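Local atomic coordinates of L-lysine 6-oxidase (Marinomonas mediterranea, PDB entry 3WEU), a protein that oxidises the epsilon-amino group of free L-lysine with a cysteine tryptophylquinone cofactor, releasing ammonium and the hydrogen peroxide that makes it antibacterial. Residues I462-D465 and A466-K470; C265-V268 and G269-F273; G495-P498 and G499-T502; M279-S282 and A283-H286. All coordinates share one frame; numbering follows the deposited sequence. Where two conformers were deposited one is given.

Interaction 1: residues I462-D465 and A466-K470; sequences IYKD and AYQIK
Ile469 reaches back with its CD1 to lie against both Ile462 and Tyr463: CD1 of Ile469 is 3.9 Å from CD1 of Ile462, the two isoleucines side by side and pointing the same way, and it also meets the Tyr463 ring obliquely at CE2. These branched and aromatic groups fill the buried side of a tight beta hairpin whose type II turn runs from Asp465 to Gln468. The turn is closed by Gln468 N on Asp465 O at 2.9 Å, and Lys464 N bonds to Gln468 O at 2.9 Å. Between the Tyr463-Ile469 and Asp465-Gln468 pairs the register slips by one residue, a beta bulge. Asp465, with CG anti to the backbone N (chi1 -161°), swings OD1 onto Ala466 N, 2.8 Å away, and so steadies the first peptide of the turn. Farther along, Lys470 N bonds to Ile462 O at 2.9 Å, while the ammonium of Lys470 is held by Glu493 O. Tyr463 OH is bonded to Leu457 O, which allows a tyrosine to sit in an otherwise apolar layer. The chemistry is therefore divided: oily side chains face inward, and backbone bonds with one carboxylate fix the turn on the more exposed side, where Asp465 and Gln468 lie.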
loop_
_atom_site.group_PDB
_atom_site.type_symbol
_atom_site.label_atom_id
_atom_site.label_comp_id
_atom_site.label_asym_id
_atom_site.label_seq_id
_atom_site.Cartn_x
_atom_site.Cartn_y
_atom_site.Cartn_z
ATOM N N ILE A 462 28.015 19.526 24.988
ATOM C CA ILE A 462 28.751 18.604 24.142
ATOM C C ILE A 462 30.125 19.045 23.763
ATOM O O ILE A 462 30.842 18.295 23.112
ATOM C CB ILE A 462 27.966 18.239 22.863
ATOM C CG1 ILE A 462 27.937 19.381 21.857
ATOM C CG2 ILE A 462 26.570 17.799 23.204
ATOM C CD1 ILE A 462 27.574 18.942 20.469
ATOM N N TYR A 463 30.513 20.249 24.137
ATOM C CA TYR A 463 31.790 20.828 23.805
ATOM C C TYR A 463 32.711 20.901 24.965
ATOM O O TYR A 463 32.293 21.222 26.057
ATOM C CB TYR A 463 31.658 22.276 23.351
ATOM C CG TYR A 463 30.801 22.509 22.073
ATOM C CD1 TYR A 463 29.458 22.727 22.159
ATOM C CD2 TYR A 463 31.370 22.516 20.810
ATOM C CE1 TYR A 463 28.660 22.873 21.027
ATOM C CE2 TYR A 463 30.614 22.691 19.672
ATOM C CZ TYR A 463 29.255 22.871 19.775
ATOM O OH TYR A 463 28.559 23.070 18.618
ATOM N N LYS A 464 33.992 20.716 24.725
ATOM C CA LYS A 464 34.971 21.024 25.766
ATOM C C LYS A 464 35.475 22.438 25.675
ATOM O O LYS A 464 35.996 22.956 26.652
ATOM C CB LYS A 464 36.125 19.992 25.751
ATOM C CG LYS A 464 36.655 19.638 24.378
ATOM C CD LYS A 464 37.692 18.524 24.518
ATOM C CE LYS A 464 38.326 18.171 23.198
ATOM N NZ LYS A 464 39.228 19.285 22.747
ATOM N N ASP A 465 35.382 23.077 24.511
ATOM C CA ASP A 465 35.616 24.507 24.391
ATOM C C ASP A 465 35.003 24.916 23.037
ATOM O O ASP A 465 34.504 24.054 22.286
ATOM C CB ASP A 465 37.141 24.781 24.393
ATOM C CG ASP A 465 37.495 26.205 24.728
ATOM O OD1 ASP A 465 36.662 27.166 24.710
ATOM O OD2 ASP A 465 38.705 26.403 24.979
ATOM N N ALA A 466 35.001 26.197 22.727
ATOM C CA ALA A 466 34.413 26.691 21.494
ATOM C C ALA A 466 34.976 25.892 20.299
ATOM O O ALA A 466 36.187 25.688 20.239
ATOM C CB ALA A 466 34.757 28.150 21.334
ATOM N N TYR A 467 34.072 25.399 19.442
ATOM C CA TYR A 467 34.373 24.623 18.238
ATOM C C TYR A 467 34.896 23.212 18.490
ATOM O O TYR A 467 35.270 22.542 17.548
ATOM C CB TYR A 467 35.338 25.370 17.304
ATOM C CG TYR A 467 34.694 26.490 16.483
ATOM C CD1 TYR A 467 34.484 27.737 17.052
ATOM C CD2 TYR A 467 34.286 26.288 15.150
ATOM C CE1 TYR A 467 33.900 28.784 16.347
ATOM C CE2 TYR A 467 33.703 27.316 14.448
ATOM C CZ TYR A 467 33.545 28.565 15.024
ATOM O OH TYR A 467 32.976 29.634 14.342
ATOM N N GLN A 468 35.040 22.800 19.753
ATOM C CA GLN A 468 35.675 21.501 20.043
ATOM C C GLN A 468 34.784 20.534 20.740
ATOM O O GLN A 468 34.399 20.791 21.883
ATOM C CB GLN A 468 36.825 21.742 20.967
ATOM C CG GLN A 468 38.041 22.361 20.387
ATOM C CD GLN A 468 39.156 22.349 21.456
ATOM O OE1 GLN A 468 39.088 21.606 22.504
ATOM N NE2 GLN A 468 40.147 23.175 21.229
ATOM N N ILE A 469 34.486 19.436 20.073
ATOM C CA ILE A 469 33.595 18.419 20.598
ATOM C C ILE A 469 34.302 17.661 21.730
ATOM O O ILE A 469 35.417 17.189 21.549
ATOM C CB ILE A 469 33.180 17.433 19.523
ATOM C CG1 ILE A 469 32.420 18.166 18.399
ATOM C CG2 ILE A 469 32.365 16.283 20.122
ATOM C CD1 ILE A 469 31.137 18.904 18.829
ATOM N N LYS A 470 33.642 17.582 22.872
ATOM C CA LYS A 470 34.132 16.770 23.986
ATOM C C LYS A 470 33.941 15.330 23.714
ATOM O O LYS A 470 32.860 14.891 23.331
ATOM C CB LYS A 470 33.286 17.152 25.232
ATOM C CG LYS A 470 33.788 16.498 26.537
ATOM C CD LYS A 470 32.804 16.789 27.665
ATOM C CE LYS A 470 33.016 18.124 28.354
ATOM N NZ LYS A 470 31.717 18.720 28.807
HETATM O O HOH W 1 30.880 21.965 28.307
#

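Interaction 2: residues C265-V268 and G269-F273; sequences CFDV and GVRNF. With EDO (1,2-ethanediol), chain O.
Asp267 and Arg271, one helical turn apart, meet with their flat groups turned 46° against each other. The guanidinium grips side-on, NE to Asp267 OD1 at 2.9 Å and NH1 to Asp267 OD2 at 2.8 Å. Both oxygens lie close to the guanidinium plane, yet the nitrogens approach them from above the carboxylate plane. The bend of the arginine at chi3 (-62°) brings NE and NH1 round to the acid, leaving NH2 to bond O1 of a bound ethanediol at 3.0 Å. A second i to i+4 pair is apolar: Val270 CG2 stands over one face of the Phe266 ring, 3.9 Å from its centroid, a CH-pi contact that suits the beta-branched valine, one of whose methyls can lie on a flat ring. Near the C-terminal end, Asn272 ND2 donates to Val268 O at 3.0 Å, in the carbonyl plane and on a lone pair, supplementing a weak bond from its own backbone N. The Phe273 ring turns its edge to Val268, with CE2 of Phe273 4.0 Å from CG1 of Val268. Helix 261-272 is thus bordered by several elements: Asp267 OD1 also bonds Thr408 of helix 407-418, Val270 and Arg271 touch strands 280-281 and 286-287, and Cys265 packs on Tyr463.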
loop_
_atom_site.group_PDB
_atom_site.type_symbol
_atom_site.label_atom_id
_atom_site.label_comp_id
_atom_site.label_asym_id
_atom_site.label_seq_id
_atom_site.Cartn_x
_atom_site.Cartn_y
_atom_site.Cartn_z
ATOM N N CYS A 265 28.527 27.302 16.269
ATOM C CA CYS A 265 29.652 27.043 17.182
ATOM C C CYS A 265 30.175 28.348 17.780
ATOM O O CYS A 265 30.493 28.373 18.973
ATOM C CB CYS A 265 30.783 26.233 16.508
ATOM S SG CYS A 265 30.271 24.548 16.178
ATOM N N PHE A 266 30.288 29.411 16.965
ATOM C CA PHE A 266 30.737 30.699 17.402
ATOM C C PHE A 266 29.805 31.265 18.491
ATOM O O PHE A 266 30.241 31.690 19.536
ATOM C CB PHE A 266 30.825 31.671 16.191
ATOM C CG PHE A 266 31.403 32.994 16.526
ATOM C CD1 PHE A 266 32.749 33.084 16.861
ATOM C CD2 PHE A 266 30.612 34.132 16.642
ATOM C CE1 PHE A 266 33.286 34.302 17.259
ATOM C CE2 PHE A 266 31.154 35.343 16.983
ATOM C CZ PHE A 266 32.505 35.446 17.277
ATOM N N ASP A 267 28.497 31.227 18.229
ATOM C CA ASP A 267 27.510 31.762 19.181
ATOM C C ASP A 267 27.579 31.010 20.517
ATOM O O ASP A 267 27.590 31.636 21.578
ATOM C CB ASP A 267 26.126 31.596 18.547
ATOM C CG ASP A 267 24.981 31.929 19.466
ATOM O OD1 ASP A 267 24.976 33.053 20.023
ATOM O OD2 ASP A 267 24.074 31.053 19.550
ATOM N N VAL A 268 27.597 29.687 20.456
ATOM C CA VAL A 268 27.787 28.867 21.628
ATOM C C VAL A 268 29.054 29.262 22.366
ATOM O O VAL A 268 29.053 29.404 23.635
ATOM C CB VAL A 268 27.774 27.367 21.277
ATOM C CG1 VAL A 268 28.207 26.505 22.463
ATOM C CG2 VAL A 268 26.434 26.911 20.834
ATOM N N GLY A 269 30.102 29.494 21.608
ATOM C CA GLY A 269 31.396 29.884 22.152
ATOM C C GLY A 269 31.391 31.201 22.906
ATOM O O GLY A 269 31.992 31.347 24.017
ATOM N N VAL A 270 30.750 32.176 22.283
ATOM C CA VAL A 270 30.691 33.524 22.831
ATOM C C VAL A 270 29.892 33.489 24.128
ATOM O O VAL A 270 30.295 34.077 25.137
ATOM C CB VAL A 270 30.066 34.512 21.782
ATOM C CG1 VAL A 270 29.697 35.829 22.422
ATOM C CG2 VAL A 270 31.075 34.772 20.669
ATOM N N ARG A 271 28.741 32.816 24.098
ATOM C CA ARG A 271 27.816 32.826 25.231
ATOM C C ARG A 271 28.175 31.785 26.309
ATOM O O ARG A 271 27.678 31.866 27.442
ATOM C CB ARG A 271 26.395 32.593 24.773
ATOM C CG ARG A 271 25.777 33.760 23.985
ATOM C CD ARG A 271 24.288 33.544 23.579
ATOM N NE ARG A 271 24.172 32.391 22.691
ATOM C CZ ARG A 271 23.895 31.149 23.076
ATOM N NH1 ARG A 271 23.932 30.159 22.196
ATOM N NH2 ARG A 271 23.569 30.858 24.352
ATOM N N ASN A 272 29.009 30.828 25.999
ATOM C CA ASN A 272 29.322 29.807 26.994
ATOM C C ASN A 272 30.768 29.585 27.344
ATOM O O ASN A 272 31.047 29.006 28.374
ATOM C CB ASN A 272 28.742 28.469 26.593
ATOM C CG ASN A 272 27.244 28.502 26.534
ATOM O OD1 ASN A 272 26.577 28.495 27.557
ATOM N ND2 ASN A 272 26.705 28.573 25.341
ATOM N N PHE A 273 31.693 29.962 26.491
ATOM C CA PHE A 273 33.093 29.613 26.692
ATOM C C PHE A 273 33.964 30.820 26.637
ATOM O O PHE A 273 35.139 30.673 26.439
ATOM C CB PHE A 273 33.515 28.582 25.633
ATOM C CG PHE A 273 32.812 27.294 25.765
ATOM C CD1 PHE A 273 33.253 26.374 26.748
ATOM C CD2 PHE A 273 31.743 26.932 24.946
ATOM C CE1 PHE A 273 32.600 25.176 26.901
ATOM C CE2 PHE A 273 31.085 25.715 25.125
ATOM C CZ PHE A 273 31.517 24.853 26.080
HETATM C C1 EDO O . 21.800 32.682 27.080
HETATM O O1 EDO O . 23.202 32.513 26.849
HETATM C C2 EDO O . 21.791 33.966 27.864
HETATM O O2 EDO O . 22.791 34.836 27.287
#

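Interaction 3: residues G495-P498 and G499-T502; sequences GCEP and GDLT
A buried type II beta turn, running from Glu497 to Asp500, makes this contact in the loop between helices 489-492 and 510-515 of the C-terminal family region. Pro498 and Gly499 fill its two central positions, as suits this turn: proline accepts the phi of the first, while the second has a positive phi, at which a side chain would be jammed against the preceding carbonyl oxygen. Asp500 N closes the turn on Glu497 O at 3.0 Å. The same aspartate then reaches back across the turn with its side chain. Its CG lies beside its own backbone N (chi1 -79°), which directs the carboxylate at the start of the turn, so that backbone and side chain of one residue hold both the carbonyl and the amide of Glu497.

The side chains of Glu497 and Asp500 cross with their carboxylate planes only 5° apart. OE1 of Glu497 lies 4.9 Å from OD1 of Asp500, and both oxygens form salt bridges with Lys92, which probably offsets the like charges; Asp500 OD1 has a second bridge to Lys503. Glu497 OE2 is satisfied by Thr484. On the apolar side, SG of Cys496 touches CD1 of Leu501 at 3.9 Å, and both residues pack on Ile469 of strand 468-469 and on Trp243 of strand 237-247, the latter joining the loop to the large mixed sheet. The bond from Glu497 N to Asp500 OD2 is short, 2.7 Å, and almost straight, with an angle of 176° at the hydrogen, although the amide meets the oxygen from well above the carboxylate plane.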
loop_
_atom_site.group_PDB
_atom_site.type_symbol
_atom_site.label_atom_id
_atom_site.label_comp_id
_atom_site.label_asym_id
_atom_site.label_seq_id
_atom_site.Cartn_x
_atom_site.Cartn_y
_atom_site.Cartn_z
ATOM N N GLY A 495 30.484 14.075 27.283
ATOM C CA GLY A 495 31.092 13.996 25.953
ATOM C C GLY A 495 30.283 13.219 24.986
ATOM O O GLY A 495 29.299 12.608 25.334
ATOM N N CYS A 496 30.772 13.175 23.737
ATOM C CA CYS A 496 30.074 12.461 22.696
ATOM C C CYS A 496 30.744 11.161 22.371
ATOM O O CYS A 496 31.948 11.061 22.410
ATOM C CB CYS A 496 30.053 13.312 21.410
ATOM S SG CYS A 496 29.243 14.893 21.699
ATOM N N GLU A 497 29.949 10.241 21.885
ATOM C CA GLU A 497 30.441 9.010 21.339
ATOM C C GLU A 497 30.307 9.137 19.841
ATOM O O GLU A 497 29.473 9.911 19.394
ATOM C CB GLU A 497 29.526 7.884 21.720
ATOM C CG GLU A 497 29.671 7.528 23.180
ATOM C CD GLU A 497 28.948 6.254 23.600
ATOM O OE1 GLU A 497 28.176 5.669 22.823
ATOM O OE2 GLU A 497 29.190 5.857 24.762
ATOM N N PRO A 498 30.984 8.283 19.102
ATOM C CA PRO A 498 30.758 8.089 17.679
ATOM C C PRO A 498 29.267 7.822 17.365
ATOM O O PRO A 498 28.572 7.033 18.021
ATOM C CB PRO A 498 31.626 6.901 17.326
ATOM C CG PRO A 498 32.729 6.937 18.291
ATOM C CD PRO A 498 32.213 7.617 19.548
ATOM N N GLY A 499 28.763 8.529 16.352
ATOM C CA GLY A 499 27.378 8.456 15.995
ATOM C C GLY A 499 26.517 9.516 16.666
ATOM O O GLY A 499 25.381 9.752 16.203
ATOM N N ASP A 500 27.041 10.240 17.631
ATOM C CA ASP A 500 26.194 11.143 18.382
ATOM C C ASP A 500 25.736 12.389 17.620
ATOM O O ASP A 500 24.613 12.881 17.828
ATOM C CB ASP A 500 26.810 11.500 19.729
ATOM C CG ASP A 500 26.617 10.390 20.779
ATOM O OD1 ASP A 500 25.923 9.400 20.495
ATOM O OD2 ASP A 500 27.227 10.584 21.837
ATOM N N LEU A 501 26.602 12.934 16.766
ATOM C CA LEU A 501 26.260 14.175 16.064
ATOM C C LEU A 501 25.240 13.990 14.949
ATOM O O LEU A 501 24.555 14.954 14.594
ATOM C CB LEU A 501 27.500 14.919 15.568
ATOM C CG LEU A 501 28.124 15.850 16.594
ATOM C CD1 LEU A 501 28.433 15.201 17.863
ATOM C CD2 LEU A 501 29.361 16.523 16.044
ATOM N N THR A 502 25.072 12.772 14.419
ATOM C CA THR A 502 24.126 12.557 13.312
ATOM C C THR A 502 22.928 11.690 13.673
ATOM O O THR A 502 22.029 11.479 12.879
ATOM C CB THR A 502 24.821 11.973 12.062
ATOM O OG1 THR A 502 25.453 10.711 12.365
ATOM C CG2 THR A 502 25.878 13.033 11.507
#

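Interaction 4: residues M279-S282 and A283-H286; sequences MYDS and ATGH. With EDO (1,2-ethanediol), chain O.
A G1 beta bulge closes the small antiparallel hairpin of strands 280-281 and 286-287, with Gly285 and His286 both facing Asp281. Gly285 N bonds to Asp281 O at 2.8 Å, whereas His286 N reaches the same oxygen only weakly. In return Asp281 N donates to His286 O at 2.8 Å. Gly285 takes a positive phi (78°), which glycine adopts readily. Asp281 also governs the loop with its side chain: with CG anti to the backbone N (chi1 -176°) the carboxylate lies beside the carbonyl carbon, over the start of the turn, where Thr284 N bonds to OD1 at 3.3 Å from above the carboxylate plane. Thr284 crosses this side chain at about a right angle, bringing OG1 within 3.3 Å of Asp281 CG. An acid suits the place because it can accept from an amide that the chain reversal turns back toward it. Although the contact lies at the surface, Tyr280 joins it to the fold, resting against Val270 and Arg271 of helix 261-272 and meeting Tyr287 edge to face. His286 O sits over one face of the Tyr280 ring, offset toward the rim. At the ring edge, O2 of a bound ethanediol lies 2.8 Å from Tyr280 OH, a hydrogen bond in which either could donate.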
loop_
_atom_site.group_PDB
_atom_site.type_symbol
_atom_site.label_atom_id
_atom_site.label_comp_id
_atom_site.label_asym_id
_atom_site.label_seq_id
_atom_site.Cartn_x
_atom_site.Cartn_y
_atom_site.Cartn_z
ATOM N N MET A 279 32.878 40.966 23.837
ATOM C CA MET A 279 31.537 40.969 23.271
ATOM C C MET A 279 30.493 40.580 24.276
ATOM O O MET A 279 29.315 41.001 24.180
ATOM C CB MET A 279 31.456 39.971 22.093
ATOM C CG MET A 279 30.328 40.334 21.171
ATOM S SD MET A 279 29.920 39.066 19.952
ATOM C CE MET A 279 31.385 38.931 19.004
ATOM N N TYR A 280 30.895 39.766 25.245
ATOM C CA TYR A 280 29.906 39.184 26.144
ATOM C C TYR A 280 30.485 39.062 27.526
ATOM O O TYR A 280 31.609 38.650 27.660
ATOM C CB TYR A 280 29.562 37.786 25.655
ATOM C CG TYR A 280 28.449 37.089 26.328
ATOM C CD1 TYR A 280 28.720 36.173 27.373
ATOM C CD2 TYR A 280 27.134 37.234 25.875
ATOM C CE1 TYR A 280 27.727 35.498 28.004
ATOM C CE2 TYR A 280 26.123 36.531 26.485
ATOM C CZ TYR A 280 26.420 35.667 27.553
ATOM O OH TYR A 280 25.442 34.946 28.189
ATOM N N ASP A 281 29.674 39.390 28.518
ATOM C CA ASP A 281 30.113 39.377 29.929
ATOM C C ASP A 281 29.626 38.094 30.556
ATOM O O ASP A 281 28.453 37.950 30.857
ATOM C CB ASP A 281 29.469 40.551 30.630
ATOM C CG ASP A 281 29.922 40.697 32.071
ATOM O OD1 ASP A 281 30.329 39.710 32.691
ATOM O OD2 ASP A 281 29.852 41.840 32.555
ATOM N N SER A 282 30.512 37.121 30.681
ATOM C CA SER A 282 30.128 35.805 31.145
ATOM C C SER A 282 29.674 35.890 32.621
ATOM O O SER A 282 28.704 35.260 33.029
ATOM C CB SER A 282 31.310 34.836 30.954
ATOM O OG SER A 282 31.814 34.864 29.587
ATOM N N ALA A 283 30.307 36.752 33.405
ATOM C CA ALA A 283 29.842 36.933 34.803
ATOM C C ALA A 283 28.325 37.233 34.881
ATOM O O ALA A 283 27.621 36.561 35.629
ATOM C CB ALA A 283 30.701 37.992 35.530
ATOM N N THR A 284 27.803 38.162 34.066
ATOM C CA THR A 284 26.385 38.556 34.071
ATOM C C THR A 284 25.459 37.895 33.063
ATOM O O THR A 284 24.246 38.053 33.132
ATOM C CB THR A 284 26.227 40.071 33.807
ATOM O OG1 THR A 284 26.617 40.410 32.457
ATOM C CG2 THR A 284 27.105 40.900 34.791
ATOM N N GLY A 285 25.999 37.256 32.036
ATOM C CA GLY A 285 25.142 36.617 31.046
ATOM C C GLY A 285 24.526 37.562 30.056
ATOM O O GLY A 285 23.452 37.283 29.513
ATOM N N HIS A 286 25.212 38.657 29.778
ATOM C CA HIS A 286 24.759 39.617 28.785
ATOM C C HIS A 286 25.843 40.060 27.834
ATOM O O HIS A 286 27.028 40.148 28.185
ATOM C CB HIS A 286 24.134 40.863 29.440
ATOM C CG HIS A 286 22.948 40.552 30.299
ATOM N ND1 HIS A 286 23.017 40.498 31.680
ATOM C CD2 HIS A 286 21.681 40.219 29.982
ATOM C CE1 HIS A 286 21.829 40.214 32.175
ATOM N NE2 HIS A 286 21.003 40.028 31.165
HETATM C C1 EDO O . 21.800 32.682 27.080
HETATM O O1 EDO O . 23.202 32.513 26.849
HETATM C C2 EDO O . 21.791 33.966 27.864
HETATM O O2 EDO O . 22.791 34.836 27.287
#

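How the interactions relate
From the N terminus the order is interaction 2, then 4, 1 and 3. Each closes a short local loop or helical turn, and all follow in series without nesting or crossing. Interactions 2 and 4 are close in sequence: the helix end packs on the hairpin, with Val270 O 3.4 Å from Tyr280 CD1, and one ethanediol touches both. About 175 residues later, interaction 1 returns to that helix, Tyr463 OH lying 3.3 Å from Cys265 SG. Interaction 3 then meets the hairpin of interaction 1, where Lys470 O and Cys496 N, 2.7 Å apart, probably bond. The resulting row runs from the surface hairpin to the buried loop beside the large sheet.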